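Local coordinates for nitroreductase family protein (Lactobacillus plantarum, PDB 4QLX) that is an FMN-dependent enone reductase of polyunsaturated fatty acid saturation, probably turning 10-oxo-11-octadecenoate into 10-oxooctadecanoate with NADH, at residues L10-D14 and L15-M19; F139-F142 and D143-D147. All coordinates share one frame; numbering follows the deposited sequence.

Contact 1. Residues L10-D14 and L15-M19; sequences LVNND and LADVM
The chain turns from an irregular loop into helix 15-20 at D14, whose carbonyl O takes the first i to i+4 bond of the helix from V18 N (2.8 Å). The carboxylate of D14 folds back over the same turn: OD1 accepts from D17 N at 3.2 Å, a nearly straight bond (173°) that arrives from above the carboxylate plane. The D14 carboxylate, its CG anti to the backbone N (chi1 -179°), also rests on the CB of D17, CG to CB 3.6 Å. This is the N-cap arrangement, an aspartate receiving a backbone N-H of the first turn. N13 ND2 of the second subunit donates to the same OD1, which ties the helix start into the dimer interface. Just before the cap, N12 OD1 accepts from D14 N at 3.3 Å, forming an Asx turn. The other end of that amide reaches across to the helix: ND2 donates to D17 OD2 (2.9 Å, 158°) close to the amide plane and on the anti lone pair of the carboxylate, while D17 OD1 is taken by N21. V18 CG2 packs beside the N12 amide, 3.7 Å from ND2. Cutting N12 back to an alanine is likely to leave D17 OD2 without this donor and D14 N without its Asx acceptor. On the helix side, V18 also packs on L157 of helix 137-161, and R160 of that helix bonds to the carbonyls of D17 and V18.

Contact 2. Residues F139-F142 and D143-D147; sequences FLKF and DATID. With KTC (10-oxooctadecanoic acid), chain D.
F139 opens the run, its carbonyl O accepting from D143 N at 2.9 Å while its ring meets the methyl end of the ligand's fatty chain: CE2 lies 3.5 Å from KTC C, the terminal methyl, which comes in at the ring edge, and F174 of the second subunit makes an edge-to-face contact with the same ring. The carbonyl of L140 takes A144 N and also a water (2.8 Å), which donates in turn to D143 OD1 and so bridges the carboxylate to the backbone one turn back. D143 OD2 is held by Y132 OH, so both carboxylate oxygens have a partner. K141 O is gripped twice by T145, whose N and OG1 approach from opposite faces of the carbonyl plane; OG1 is at 2.7 Å. A chi1 of -66°, which sets OG1 beside its own backbone N, turns the T145 hydroxyl back along the helix to that oxygen, alongside the extended K141 chain. F142 O receives I146 N, and CG1 of I146 packs against the same oxygen at 3.3 Å. The F142 ring then presents a face to I146: CD1 sits 4.0 Å from the ring centroid in a CH-pi contact, nearest CZ, as the two side chains cross at a slant. F142 also packs on K141 of the second subunit. The arrangement is one of successive turns of an alpha helix at the dimer interface of an FMN-dependent nitroreductase fold, with F139 lining the fatty-acid pocket and I146 and D147 touching the flavin.

In the fold
Contact 1 comes first along the chain, at the start of helix 15-20, and contact 2 follows near the start of helix 137-161. Their centres are about 29 Å apart and their nearest atoms about 16 Å, so they do not touch. The long helix 137-161 nevertheless connects them: contact 2 occupies its early turns, while its far end packs on contact 1. One helix thereby links the capped helix start at the dimer interface to the end that lines the ligands. Both contacts border the second subunit. Only contact 2 reaches the ligands directly; in contact 1 the V18 side chain is about 12 Å from a bound FMN and about 6 Å from that of R22, an FMN-binding residue.

Contact 1. Residues L10-D14 and L15-M19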
ATOM      1  N   LEU A  10      -3.688   8.944 -16.707  1.00 36.71           N
ATOM      2  CA  LEU A  10      -4.663   8.188 -15.916  1.00 32.46           C
ATOM      3  C   LEU A  10      -6.066   8.412 -16.462  1.00 36.68           C
ATOM      4  O   LEU A  10      -6.608   9.493 -16.292  1.00 33.26           O
ATOM      5  CB  LEU A  10      -4.614   8.602 -14.444  1.00 30.04           C
ATOM      6  CG  LEU A  10      -3.272   8.474 -13.723  1.00 28.70           C
ATOM      7  CD1 LEU A  10      -3.479   8.591 -12.217  1.00 24.55           C
ATOM      8  CD2 LEU A  10      -2.594   7.156 -14.064  1.00 28.58           C
ATOM      9  N   VAL A  11      -6.658   7.408 -17.109  1.00 29.84           N
ATOM     10  CA  VAL A  11      -7.978   7.591 -17.706  1.00 30.48           C
ATOM     11  C   VAL A  11      -9.111   7.566 -16.655  1.00 33.04           C
ATOM     12  O   VAL A  11     -10.196   8.080 -16.897  1.00 34.14           O
ATOM     13  CB  VAL A  11      -8.252   6.532 -18.800  1.00 34.36           C
ATOM     14  CG1 VAL A  11      -8.492   5.160 -18.192  1.00 27.97           C
ATOM     15  CG2 VAL A  11      -9.427   6.963 -19.677  1.00 34.86           C
ATOM     16  N   ASN A  12      -8.866   6.971 -15.494  1.00 26.47           N
ATOM     17  CA  ASN A  12      -9.750   7.189 -14.362  1.00 24.53           C
ATOM     18  C   ASN A  12      -8.936   7.888 -13.278  1.00 24.89           C
ATOM     19  O   ASN A  12      -8.179   7.256 -12.547  1.00 22.12           O
ATOM     20  CB  ASN A  12     -10.364   5.874 -13.858  1.00 19.35           C
ATOM     21  CG  ASN A  12     -11.359   6.085 -12.713  1.00 24.11           C
ATOM     22  OD1 ASN A  12     -11.617   7.214 -12.293  1.00 24.66           O
ATOM     23  ND2 ASN A  12     -11.927   4.993 -12.213  1.00 22.31           N
ATOM     24  N   ASN A  13      -9.091   9.201 -13.201  1.00 25.93           N
ATOM     25  CA  ASN A  13      -8.297  10.024 -12.294  1.00 27.66           C
ATOM     26  C   ASN A  13      -9.117  10.489 -11.096  1.00 24.49           C
ATOM     27  O   ASN A  13      -8.722  11.403 -10.381  1.00 21.98           O
ATOM     28  CB  ASN A  13      -7.721  11.217 -13.052  1.00 24.68           C
ATOM     29  CG  ASN A  13      -6.625  11.921 -12.291  1.00 23.19           C
ATOM     30  OD1 ASN A  13      -5.719  11.284 -11.768  1.00 22.11           O
ATOM     31  ND2 ASN A  13      -6.718  13.240 -12.202  1.00 23.66           N
ATOM     32  N   ASP A  14     -10.267   9.844 -10.892  1.00 24.47           N
ATOM     33  CA  ASP A  14     -11.145  10.093  -9.748  1.00 23.38           C
ATOM     34  C   ASP A  14     -10.694   9.250  -8.541  1.00 23.52           C
ATOM     35  O   ASP A  14     -10.982   8.065  -8.483  1.00 21.06           O
ATOM     36  CB  ASP A  14     -12.601   9.772 -10.145  1.00 26.40           C
ATOM     37  CG  ASP A  14     -13.610  10.031  -9.028  1.00 29.20           C
ATOM     38  OD1 ASP A  14     -13.233  10.089  -7.840  1.00 27.34           O
ATOM     39  OD2 ASP A  14     -14.819  10.153  -9.354  1.00 33.67           O
ATOM     40  N   LEU A  15     -10.002   9.868  -7.583  1.00 21.32           N
ATOM     41  CA  LEU A  15      -9.419   9.126  -6.458  1.00 20.71           C
ATOM     42  C   LEU A  15     -10.455   8.324  -5.668  1.00 21.78           C
ATOM     43  O   LEU A  15     -10.241   7.151  -5.365  1.00 20.69           O
ATOM     44  CB  LEU A  15      -8.683  10.086  -5.511  1.00 18.80           C
ATOM     45  CG  LEU A  15      -7.927   9.469  -4.327  1.00 18.92           C
ATOM     46  CD1 LEU A  15      -6.727  10.291  -4.011  1.00 23.10           C
ATOM     47  CD2 LEU A  15      -8.788   9.371  -3.069  1.00 25.21           C
ATOM     48  N   ALA A  16     -11.574   8.964  -5.340  1.00 22.55           N
ATOM     49  CA  ALA A  16     -12.612   8.315  -4.551  1.00 23.02           C
ATOM     50  C   ALA A  16     -13.146   7.073  -5.268  1.00 20.90           C
ATOM     51  O   ALA A  16     -13.292   6.000  -4.670  1.00 17.95           O
ATOM     52  CB  ALA A  16     -13.734   9.294  -4.256  1.00 23.13           C
ATOM     53  N   ASP A  17     -13.412   7.213  -6.558  1.00 20.20           N
ATOM     54  CA  ASP A  17     -13.892   6.072  -7.329  1.00 26.71           C
ATOM     55  C   ASP A  17     -12.819   4.987  -7.431  1.00 22.62           C
ATOM     56  O   ASP A  17     -13.096   3.805  -7.233  1.00 24.25           O
ATOM     57  CB  ASP A  17     -14.336   6.503  -8.727  1.00 22.21           C
ATOM     58  CG  ASP A  17     -14.923   5.347  -9.532  1.00 27.71           C
ATOM     59  OD1 ASP A  17     -15.992   4.838  -9.149  1.00 22.96           O
ATOM     60  OD2 ASP A  17     -14.318   4.947 -10.544  1.00 26.04           O
ATOM     61  N   VAL A  18     -11.590   5.388  -7.731  1.00 22.92           N
ATOM     62  CA  VAL A  18     -10.520   4.413  -7.869  1.00 19.93           C
ATOM     63  C   VAL A  18     -10.325   3.622  -6.585  1.00 20.18           C
ATOM     64  O   VAL A  18     -10.339   2.392  -6.603  1.00 18.89           O
ATOM     65  CB  VAL A  18      -9.196   5.098  -8.282  1.00 21.45           C
ATOM     66  CG1 VAL A  18      -8.019   4.137  -8.109  1.00 20.68           C
ATOM     67  CG2 VAL A  18      -9.295   5.566  -9.721  1.00 22.19           C
ATOM     68  N   MET A  19     -10.179   4.325  -5.462  1.00 19.55           N
ATOM     69  CA  MET A  19      -9.875   3.676  -4.183  1.00 16.84           C
ATOM     70  C   MET A  19     -11.075   3.058  -3.458  1.00 18.81           C
ATOM     71  O   MET A  19     -10.969   1.958  -2.906  1.00 18.35           O
ATOM     72  CB  MET A  19      -9.187   4.689  -3.243  1.00 17.31           C
ATOM     73  CG  MET A  19      -8.738   4.111  -1.905  1.00 20.93           C
ATOM     74  SD  MET A  19      -7.952   5.378  -0.854  1.00 33.90           S
ATOM     75  CE  MET A  19      -6.757   6.048  -2.017  1.00 18.71           C
TER

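Contact 2. Residues F139-F142 and D143-D147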
ATOM      1  N   PHE A 139      14.596  -9.864   9.654  1.00 27.53           N
ATOM      2  CA  PHE A 139      14.302  -8.436   9.615  1.00 31.05           C
ATOM      3  C   PHE A 139      14.474  -7.807   8.235  1.00 25.02           C
ATOM      4  O   PHE A 139      13.767  -6.870   7.895  1.00 27.96           O
ATOM      5  CB  PHE A 139      15.164  -7.670  10.612  1.00 31.71           C
ATOM      6  CG  PHE A 139      14.710  -6.254  10.807  1.00 37.43           C
ATOM      7  CD1 PHE A 139      13.624  -5.969  11.631  1.00 35.60           C
ATOM      8  CD2 PHE A 139      15.335  -5.212  10.136  1.00 36.24           C
ATOM      9  CE1 PHE A 139      13.188  -4.664  11.806  1.00 38.66           C
ATOM     10  CE2 PHE A 139      14.899  -3.903  10.300  1.00 41.68           C
ATOM     11  CZ  PHE A 139      13.823  -3.628  11.137  1.00 36.96           C
ATOM     12  N   LEU A 140      15.429  -8.289   7.454  1.00 22.71           N
ATOM     13  CA  LEU A 140      15.560  -7.820   6.083  1.00 24.41           C
ATOM     14  C   LEU A 140      14.363  -8.271   5.256  1.00 21.99           C
ATOM     15  O   LEU A 140      13.935  -7.570   4.356  1.00 22.55           O
ATOM     16  CB  LEU A 140      16.859  -8.333   5.446  1.00 28.48           C
ATOM     17  CG  LEU A 140      18.177  -7.809   6.020  1.00 27.68           C
ATOM     18  CD1 LEU A 140      19.357  -8.494   5.344  1.00 31.33           C
ATOM     19  CD2 LEU A 140      18.263  -6.309   5.843  1.00 25.13           C
ATOM     20  N   LYS A 141      13.843  -9.457   5.550  1.00 20.45           N
ATOM     21  CA  LYS A 141      12.686  -9.984   4.828  1.00 21.37           C
ATOM     22  C   LYS A 141      11.439  -9.168   5.186  1.00 21.37           C
ATOM     23  O   LYS A 141      10.631  -8.826   4.329  1.00 20.47           O
ATOM     24  CB  LYS A 141      12.490 -11.472   5.152  1.00 21.91           C
ATOM     25  CG  LYS A 141      11.131 -12.003   4.754  1.00 34.87           C
ATOM     26  CD  LYS A 141      10.915 -13.449   5.184  1.00 36.73           C
ATOM     27  CE  LYS A 141       9.446 -13.836   5.038  1.00 42.62           C
ATOM     28  NZ  LYS A 141       9.206 -15.295   5.258  1.00 48.06           N
ATOM     29  N   PHE A 142      11.317  -8.844   6.469  1.00 24.44           N
ATOM     30  CA  PHE A 142      10.253  -7.991   6.991  1.00 23.34           C
ATOM     31  C   PHE A 142      10.279  -6.610   6.336  1.00 23.13           C
ATOM     32  O   PHE A 142       9.252  -6.109   5.858  1.00 21.08           O
ATOM     33  CB  PHE A 142      10.406  -7.888   8.518  1.00 30.84           C
ATOM     34  CG  PHE A 142       9.566  -6.816   9.161  1.00 32.60           C
ATOM     35  CD1 PHE A 142       8.229  -7.051   9.457  1.00 30.29           C
ATOM     36  CD2 PHE A 142      10.121  -5.593   9.509  1.00 29.33           C
ATOM     37  CE1 PHE A 142       7.454  -6.073  10.064  1.00 31.38           C
ATOM     38  CE2 PHE A 142       9.352  -4.610  10.114  1.00 34.53           C
ATOM     39  CZ  PHE A 142       8.013  -4.855  10.394  1.00 26.69           C
ATOM     40  N   ASP A 143      11.465  -6.005   6.311  1.00 23.24           N
ATOM     41  CA  ASP A 143      11.679  -4.714   5.663  1.00 24.81           C
ATOM     42  C   ASP A 143      11.292  -4.773   4.180  1.00 22.08           C
ATOM     43  O   ASP A 143      10.561  -3.918   3.669  1.00 19.38           O
ATOM     44  CB  ASP A 143      13.148  -4.293   5.820  1.00 23.13           C
ATOM     45  CG  ASP A 143      13.485  -2.998   5.093  1.00 28.70           C
ATOM     46  OD1 ASP A 143      13.815  -3.036   3.879  1.00 26.67           O
ATOM     47  OD2 ASP A 143      13.462  -1.932   5.757  1.00 30.92           O
ATOM     48  N   ALA A 144      11.786  -5.783   3.480  1.00 19.71           N
ATOM     49  CA  ALA A 144      11.511  -5.869   2.059  1.00 16.37           C
ATOM     50  C   ALA A 144      10.018  -6.147   1.838  1.00 20.15           C
ATOM     51  O   ALA A 144       9.430  -5.645   0.881  1.00 18.53           O
ATOM     52  CB  ALA A 144      12.378  -6.945   1.410  1.00 21.14           C
ATOM     53  N   THR A 145       9.404  -6.920   2.731  1.00 17.06           N
ATOM     54  CA  THR A 145       7.971  -7.250   2.592  1.00 19.88           C
ATOM     55  C   THR A 145       7.098  -5.991   2.684  1.00 18.50           C
ATOM     56  O   THR A 145       6.147  -5.819   1.913  1.00 18.60           O
ATOM     57  CB  THR A 145       7.513  -8.297   3.654  1.00 19.87           C
ATOM     58  OG1 THR A 145       8.170  -9.554   3.422  1.00 18.74           O
ATOM     59  CG2 THR A 145       6.004  -8.506   3.615  1.00 19.70           C
ATOM     60  N   ILE A 146       7.434  -5.092   3.597  1.00 16.72           N
ATOM     61  CA  ILE A 146       6.692  -3.839   3.691  1.00 18.43           C
ATOM     62  C   ILE A 146       6.770  -3.011   2.400  1.00 17.22           C
ATOM     63  O   ILE A 146       5.745  -2.574   1.901  1.00 16.40           O
ATOM     64  CB  ILE A 146       7.184  -2.974   4.862  1.00 16.62           C
ATOM     65  CG1 ILE A 146       6.984  -3.705   6.186  1.00 22.49           C
ATOM     66  CG2 ILE A 146       6.432  -1.651   4.883  1.00 18.25           C
ATOM     67  CD1 ILE A 146       7.549  -2.946   7.398  1.00 18.91           C
ATOM     68  N   ASP A 147       7.977  -2.803   1.866  1.00 16.45           N
ATOM     69  CA  ASP A 147       8.142  -2.087   0.590  1.00 17.59           C
ATOM     70  C   ASP A 147       7.297  -2.726  -0.541  1.00 14.23           C
ATOM     71  O   ASP A 147       6.663  -2.037  -1.339  1.00 11.44           O
ATOM     72  CB  ASP A 147       9.606  -2.071   0.148  1.00 16.32           C
ATOM     73  CG  ASP A 147      10.511  -1.212   1.038  1.00 19.16           C
ATOM     74  OD1 ASP A 147      10.030  -0.545   1.985  1.00 17.58           O
ATOM     75  OD2 ASP A 147      11.734  -1.220   0.769  1.00 21.00           O
TER
HETATM   76  O1  KTC D 302      14.380  15.954   4.732  1.00 44.62           O
HETATM   77  C17 KTC D 302      15.598  15.852   4.608  1.00 39.28           C
HETATM   78  O   KTC D 302      16.387  16.870   4.964  1.00 44.05           O
HETATM   79  C16 KTC D 302      16.194  14.577   4.062  1.00 33.32           C
HETATM   80  C15 KTC D 302      15.265  13.439   4.444  1.00 29.85           C
HETATM   81  C14 KTC D 302      16.048  12.333   5.117  1.00 27.32           C
HETATM   82  C13 KTC D 302      16.035  11.112   4.218  1.00 25.19           C
HETATM   83  C12 KTC D 302      15.228  10.007   4.866  1.00 26.03           C
HETATM   84  C11 KTC D 302      16.107   9.179   5.779  1.00 23.62           C
HETATM   85  C10 KTC D 302      15.638   7.736   5.706  1.00 21.50           C
HETATM   86  C9  KTC D 302      14.758   7.407   6.900  1.00 22.16           C
HETATM   87  C8  KTC D 302      14.151   6.057   6.655  1.00 18.28           C
HETATM   88  O2  KTC D 302      13.545   5.849   5.608  1.00 15.53           O
HETATM   89  C7  KTC D 302      14.303   4.993   7.716  1.00 20.08           C
HETATM   90  C6  KTC D 302      13.494   3.770   7.328  1.00 21.62           C
HETATM   91  C5  KTC D 302      13.213   2.889   8.534  1.00 22.23           C
HETATM   92  C4  KTC D 302      14.242   1.774   8.623  1.00 25.43           C
HETATM   93  C3  KTC D 302      13.992   0.888   9.843  1.00 26.23           C
HETATM   94  C2  KTC D 302      15.244   0.076  10.165  1.00 35.70           C
HETATM   95  C1  KTC D 302      15.857  -0.490   8.887  1.00 37.46           C
HETATM   96  C   KTC D 302      17.033  -1.405   9.157  1.00 35.90           C
HETATM   97  O   HOH W   1      15.364  -5.425   3.199  1.00 24.21           O